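Local coordinates for protein 3'-5'-exonuclease (Saccharomyces cerevisiae, PDB 3E2V) that probably cuts double-stranded DNA endonucleolytically and trims it from the 3' end as a magnesium-dependent TatD-type nuclease, at residues Tyr318-Phe328 against Glu363-Val372. Sequence-based numbering, arbitrary orientation.
Sequences YLAKYQEVRDF and EQVAIVVSEV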
ATOM      1  N   TYR A 318       1.833 -23.638   7.416  1.00 20.78           N
ATOM      2  CA  TYR A 318       2.144 -23.018   8.701  1.00 21.75           C
ATOM      3  C   TYR A 318       0.892 -22.658   9.496  1.00 22.77           C
ATOM      4  O   TYR A 318       0.883 -22.749  10.727  1.00 23.36           O
ATOM      5  CB  TYR A 318       3.066 -21.829   8.481  1.00 22.25           C
ATOM      6  CG  TYR A 318       4.286 -22.235   7.703  1.00 22.09           C
ATOM      7  CD1 TYR A 318       5.189 -23.157   8.241  1.00 22.99           C
ATOM      8  CD2 TYR A 318       4.525 -21.749   6.424  1.00 23.31           C
ATOM      9  CE1 TYR A 318       6.313 -23.560   7.539  1.00 23.97           C
ATOM     10  CE2 TYR A 318       5.651 -22.152   5.704  1.00 24.06           C
ATOM     11  CZ  TYR A 318       6.547 -23.052   6.277  1.00 24.66           C
ATOM     12  OH  TYR A 318       7.665 -23.454   5.575  1.00 27.74           O
ATOM     13  N   LEU A 319      -0.181 -22.279   8.809  1.00 22.28           N
ATOM     14  CA  LEU A 319      -1.463 -22.089   9.488  1.00 23.35           C
ATOM     15  C   LEU A 319      -2.057 -23.418   9.946  1.00 24.28           C
ATOM     16  O   LEU A 319      -2.671 -23.482  11.014  1.00 25.48           O
ATOM     17  CB  LEU A 319      -2.466 -21.349   8.608  1.00 22.87           C
ATOM     18  CG  LEU A 319      -2.072 -19.968   8.087  1.00 22.59           C
ATOM     19  CD1 LEU A 319      -3.277 -19.378   7.388  1.00 22.17           C
ATOM     20  CD2 LEU A 319      -1.554 -19.041   9.194  1.00 21.44           C
ATOM     21  N   ALA A 320      -1.909 -24.460   9.128  1.00 25.14           N
ATOM     22  CA  ALA A 320      -2.329 -25.804   9.529  1.00 25.80           C
ATOM     23  C   ALA A 320      -1.616 -26.222  10.823  1.00 26.09           C
ATOM     24  O   ALA A 320      -2.267 -26.693  11.765  1.00 26.08           O
ATOM     25  CB  ALA A 320      -2.078 -26.805   8.402  1.00 26.01           C
ATOM     26  N   LYS A 321      -0.298 -26.018  10.869  1.00 26.33           N
ATOM     27  CA  LYS A 321       0.509 -26.317  12.059  1.00 27.00           C
ATOM     28  C   LYS A 321      -0.028 -25.585  13.283  1.00 26.77           C
ATOM     29  O   LYS A 321      -0.218 -26.187  14.343  1.00 27.02           O
ATOM     30  CB  LYS A 321       1.991 -25.973  11.824  1.00 26.77           C
ATOM     31  CG  LYS A 321       2.871 -26.067  13.070  1.00 28.42           C
ATOM     32  CD  LYS A 321       4.286 -25.579  12.802  1.00 29.20           C
ATOM     33  CE  LYS A 321       5.131 -25.679  14.066  1.00 32.94           C
ATOM     34  NZ  LYS A 321       6.531 -25.234  13.835  1.00 35.52           N
ATOM     35  N   TYR A 322      -0.282 -24.285  13.138  1.00 26.13           N
ATOM     36  CA  TYR A 322      -0.809 -23.491  14.240  1.00 26.27           C
ATOM     37  C   TYR A 322      -2.201 -23.928  14.702  1.00 26.90           C
ATOM     38  O   TYR A 322      -2.489 -23.925  15.905  1.00 26.67           O
ATOM     39  CB  TYR A 322      -0.753 -21.987  13.909  1.00 25.53           C
ATOM     40  CG  TYR A 322       0.505 -21.337  14.453  1.00 24.98           C
ATOM     41  CD1 TYR A 322       1.762 -21.658  13.931  1.00 22.99           C
ATOM     42  CD2 TYR A 322       0.439 -20.428  15.509  1.00 24.34           C
ATOM     43  CE1 TYR A 322       2.915 -21.076  14.443  1.00 24.39           C
ATOM     44  CE2 TYR A 322       1.582 -19.855  16.025  1.00 24.18           C
ATOM     45  CZ  TYR A 322       2.813 -20.179  15.492  1.00 24.59           C
ATOM     46  OH  TYR A 322       3.957 -19.589  16.001  1.00 26.64           O
ATOM     47  N   GLN A 323      -3.043 -24.330  13.747  1.00 28.36           N
ATOM     48  CA  GLN A 323      -4.373 -24.861  14.055  1.00 29.92           C
ATOM     49  C   GLN A 323      -4.246 -26.098  14.931  1.00 30.77           C
ATOM     50  O   GLN A 323      -4.989 -26.261  15.911  1.00 31.04           O
ATOM     51  CB  GLN A 323      -5.109 -25.247  12.773  1.00 30.21           C
ATOM     52  CG  GLN A 323      -5.648 -24.082  11.983  1.00 30.93           C
ATOM     53  CD  GLN A 323      -6.450 -24.522  10.776  1.00 33.05           C
ATOM     54  OE1 GLN A 323      -7.650 -24.792  10.871  1.00 33.18           O
ATOM     55  NE2 GLN A 323      -5.791 -24.587   9.627  1.00 34.89           N
ATOM     56  N   GLU A 324      -3.283 -26.948  14.572  1.00 31.56           N
ATOM     57  CA  GLU A 324      -3.104 -28.252  15.202  1.00 32.64           C
ATOM     58  C   GLU A 324      -2.457 -28.154  16.578  1.00 33.20           C
ATOM     59  O   GLU A 324      -2.942 -28.750  17.543  1.00 33.68           O
ATOM     60  CB  GLU A 324      -2.270 -29.168  14.298  1.00 32.64           C
ATOM     61  N   VAL A 325      -1.365 -27.403  16.671  1.00 33.61           N
ATOM     62  CA  VAL A 325      -0.517 -27.466  17.858  1.00 34.17           C
ATOM     63  C   VAL A 325      -0.528 -26.208  18.716  1.00 34.37           C
ATOM     64  O   VAL A 325      -0.044 -26.232  19.849  1.00 34.83           O
ATOM     65  CB  VAL A 325       0.945 -27.813  17.480  1.00 34.46           C
ATOM     66  N   ARG A 326      -1.087 -25.118  18.194  1.00 34.11           N
ATOM     67  CA  ARG A 326      -0.938 -23.812  18.845  1.00 33.89           C
ATOM     68  C   ARG A 326      -2.254 -23.094  19.146  1.00 33.56           C
ATOM     69  O   ARG A 326      -2.258 -21.883  19.376  1.00 33.95           O
ATOM     70  CB  ARG A 326      -0.008 -22.910  18.027  1.00 33.85           C
ATOM     71  N   ASP A 327      -3.363 -23.834  19.139  1.00 33.02           N
ATOM     72  CA  ASP A 327      -4.671 -23.289  19.518  1.00 32.66           C
ATOM     73  C   ASP A 327      -5.162 -22.155  18.611  1.00 32.34           C
ATOM     74  O   ASP A 327      -5.843 -21.238  19.082  1.00 33.12           O
ATOM     75  CB  ASP A 327      -4.660 -22.813  20.979  1.00 32.80           C
ATOM     76  N   PHE A 328      -4.831 -22.229  17.323  1.00 31.21           N
ATOM     77  CA  PHE A 328      -5.143 -21.131  16.397  1.00 29.88           C
ATOM     78  C   PHE A 328      -6.490 -21.313  15.701  1.00 29.90           C
ATOM     79  O   PHE A 328      -6.790 -22.388  15.172  1.00 30.02           O
ATOM     80  CB  PHE A 328      -4.025 -20.951  15.357  1.00 28.90           C
ATOM     81  CG  PHE A 328      -4.207 -19.741  14.474  1.00 26.95           C
ATOM     82  CD1 PHE A 328      -4.025 -18.460  14.991  1.00 24.29           C
ATOM     83  CD2 PHE A 328      -4.573 -19.888  13.141  1.00 25.89           C
ATOM     84  CE1 PHE A 328      -4.208 -17.329  14.185  1.00 24.27           C
ATOM     85  CE2 PHE A 328      -4.753 -18.760  12.323  1.00 24.82           C
ATOM     86  CZ  PHE A 328      -4.564 -17.483  12.855  1.00 24.66           C
ATOM     87  N   GLU A 363      -2.440 -11.530  11.673  1.00 13.58           N
ATOM     88  CA  GLU A 363      -1.833 -12.592  12.460  1.00 14.45           C
ATOM     89  C   GLU A 363      -1.434 -13.803  11.624  1.00 13.95           C
ATOM     90  O   GLU A 363      -0.449 -14.481  11.943  1.00 14.53           O
ATOM     91  CB  GLU A 363      -2.753 -12.998  13.610  1.00 14.86           C
ATOM     92  CG  GLU A 363      -4.102 -13.554  13.192  1.00 14.58           C
ATOM     93  CD  GLU A 363      -5.000 -13.852  14.369  1.00 17.36           C
ATOM     94  OE1 GLU A 363      -4.533 -13.784  15.526  1.00 18.48           O
ATOM     95  OE2 GLU A 363      -6.193 -14.141  14.122  1.00 17.38           O
ATOM     96  N   GLN A 364      -2.164 -14.073  10.538  1.00 13.77           N
ATOM     97  CA  GLN A 364      -1.813 -15.185   9.654  1.00 14.11           C
ATOM     98  C   GLN A 364      -0.530 -14.886   8.898  1.00 14.26           C
ATOM     99  O   GLN A 364       0.305 -15.748   8.718  1.00 14.05           O
ATOM    100  CB  GLN A 364      -2.946 -15.472   8.659  1.00 14.14           C
ATOM    101  CG  GLN A 364      -4.253 -15.897   9.288  1.00 15.32           C
ATOM    102  CD  GLN A 364      -5.350 -16.084   8.262  1.00 16.13           C
ATOM    103  OE1 GLN A 364      -5.111 -16.050   7.074  1.00 20.28           O
ATOM    104  NE2 GLN A 364      -6.572 -16.278   8.738  1.00 20.59           N
ATOM    105  N   VAL A 365      -0.385 -13.649   8.431  1.00 13.74           N
ATOM    106  CA  VAL A 365       0.841 -13.286   7.711  1.00 13.71           C
ATOM    107  C   VAL A 365       2.036 -13.410   8.665  1.00 13.43           C
ATOM    108  O   VAL A 365       3.075 -13.962   8.290  1.00 13.83           O
ATOM    109  CB  VAL A 365       0.742 -11.867   7.114  1.00 13.72           C
ATOM    110  CG1 VAL A 365       1.954 -11.553   6.218  1.00 14.88           C
ATOM    111  CG2 VAL A 365      -0.558 -11.726   6.323  1.00 14.21           C
ATOM    112  N   ALA A 366       1.862 -12.945   9.909  1.00 13.32           N
ATOM    113  CA  ALA A 366       2.948 -12.979  10.893  1.00 13.72           C
ATOM    114  C   ALA A 366       3.359 -14.433  11.203  1.00 14.55           C
ATOM    115  O   ALA A 366       4.547 -14.750  11.268  1.00 14.56           O
ATOM    116  CB  ALA A 366       2.530 -12.258  12.165  1.00 13.66           C
ATOM    117  N   ILE A 367       2.373 -15.316  11.340  1.00 14.83           N
ATOM    118  CA  ILE A 367       2.665 -16.736  11.621  1.00 15.43           C
ATOM    119  C   ILE A 367       3.497 -17.314  10.489  1.00 15.20           C
ATOM    120  O   ILE A 367       4.528 -17.957  10.709  1.00 15.39           O
ATOM    121  CB  ILE A 367       1.368 -17.554  11.751  1.00 15.91           C
ATOM    122  CG1 ILE A 367       0.753 -17.298  13.120  1.00 16.03           C
ATOM    123  CG2 ILE A 367       1.635 -19.064  11.547  1.00 16.90           C
ATOM    124  CD1 ILE A 367      -0.730 -17.734  13.188  1.00 15.81           C
ATOM    125  N   VAL A 368       3.063 -17.076   9.257  1.00 14.60           N
ATOM    126  CA  VAL A 368       3.786 -17.636   8.116  1.00 15.12           C
ATOM    127  C   VAL A 368       5.224 -17.094   8.047  1.00 15.55           C
ATOM    128  O   VAL A 368       6.176 -17.862   7.875  1.00 15.33           O
ATOM    129  CB  VAL A 368       3.034 -17.360   6.799  1.00 15.50           C
ATOM    130  CG1 VAL A 368       3.872 -17.785   5.588  1.00 16.29           C
ATOM    131  CG2 VAL A 368       1.669 -18.060   6.810  1.00 15.43           C
ATOM    132  N   VAL A 369       5.382 -15.783   8.178  1.00 15.08           N
ATOM    133  CA  VAL A 369       6.707 -15.183   8.059  1.00 15.75           C
ATOM    134  C   VAL A 369       7.626 -15.697   9.174  1.00 16.35           C
ATOM    135  O   VAL A 369       8.793 -15.994   8.919  1.00 16.50           O
ATOM    136  CB  VAL A 369       6.604 -13.633   8.032  1.00 15.16           C
ATOM    137  CG1 VAL A 369       7.992 -12.992   8.129  1.00 16.16           C
ATOM    138  CG2 VAL A 369       5.901 -13.174   6.750  1.00 15.74           C
ATOM    139  N   SER A 370       7.079 -15.842  10.380  1.00 16.45           N
ATOM    140  CA  SER A 370       7.878 -16.311  11.506  0.50 17.03           C
ATOM    141  C   SER A 370       8.369 -17.744  11.273  1.00 17.28           C
ATOM    142  O   SER A 370       9.537 -18.055  11.543  1.00 17.67           O
ATOM    143  CB  SER A 370       7.078 -16.197  12.804  0.50 17.01           C
ATOM    144  OG  SER A 370       6.094 -17.208  12.886  0.50 18.53           O
ATOM    145  N   GLU A 371       7.503 -18.603  10.740  1.00 17.69           N
ATOM    146  CA  GLU A 371       7.887 -19.991  10.466  1.00 18.99           C
ATOM    147  C   GLU A 371       8.894 -20.081   9.326  1.00 19.57           C
ATOM    148  O   GLU A 371       9.881 -20.824   9.406  1.00 20.93           O
ATOM    149  CB  GLU A 371       6.645 -20.847  10.177  1.00 19.31           C
ATOM    150  CG  GLU A 371       5.772 -21.074  11.407  1.00 20.50           C
ATOM    151  CD  GLU A 371       6.406 -22.043  12.397  1.00 23.86           C
ATOM    152  OE1 GLU A 371       6.884 -23.106  11.953  1.00 27.00           O
ATOM    153  OE2 GLU A 371       6.424 -21.731  13.599  1.00 25.24           O
ATOM    154  N   VAL A 372       8.666 -19.313   8.266  1.00 19.23           N
ATOM    155  CA  VAL A 372       9.573 -19.301   7.127  1.00 20.71           C
ATOM    156  C   VAL A 372      10.980 -18.849   7.529  1.00 21.30           C
ATOM    157  O   VAL A 372      11.975 -19.437   7.100  1.00 22.31           O
ATOM    158  CB  VAL A 372       9.018 -18.411   5.990  1.00 21.10           C
ATOM    159  CG1 VAL A 372      10.076 -18.131   4.941  1.00 21.58           C
ATOM    160  CG2 VAL A 372       7.804 -19.069   5.352  1.00 21.57           C
TER
HETATM  161  O   HOH W   1       6.204 -19.526  14.663  1.00 23.09           O
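Ile-367 and Glu-371, one turn apart on helix 363-372, meet Tyr-322 and Lys-321 through torsions that send their branches in different directions. In Ile-367, CG2 lies opposite the backbone N while CG1 stays beside it. CG2 sits over one face of the Tyr-322 ring, 3.8 Å from its centroid, and CD1 lies equally over a face of Phe-328, a pair of CH-pi contacts, while also touching CD2 of Tyr-322. The Phe-328 ring, just past the end of helix 318-325, turns its edge to Glu-363, whose carboxylate is engaged by Arg-50, and to CG of Gln-364.

Glu-371 lays CB and CG against the Tyr-318 ring, CG being placed anti to the carbonyl carbon, and the bend at chi2 (-73°) then swings the carboxylate toward Lys-321. There the fully extended Lys-321 chain delivers NZ to the syn side of OE1 at 2.9 Å, though 32° out of the carboxylate plane, completing a salt bridge. OE2 accepts from a water 2.5 Å away that hydrogen-bonds to Tyr-322 OH and, in one of two conformers of Ser-370, donates to its OG, so both carboxylate oxygens are held. A leucine in place of Glu-371 would probably leave the Lys-321 ammonium without its countercharge and the bridging water without one acceptor.

Tyr-318 spans the far end of the contact, its CE2 3.8 Å from Val-372 CG2, and Leu-319 rests CD2 near Gln-364 O and Val-368. The two helices illustrate near-perpendicular packing: the axes of segments 318-325 and 363-372 come within 9.5 Å of each other at 102°. Within the TIM-barrel fold of the TatD family, helix 363-372 lies against strand 298-300 through Val-365, Ala-366 and Val-369; Leu-287 of helix 284-291 touches Tyr-318 and Val-372, and Leu-377 of helix 377-392 meets Tyr-322 and Ser-370.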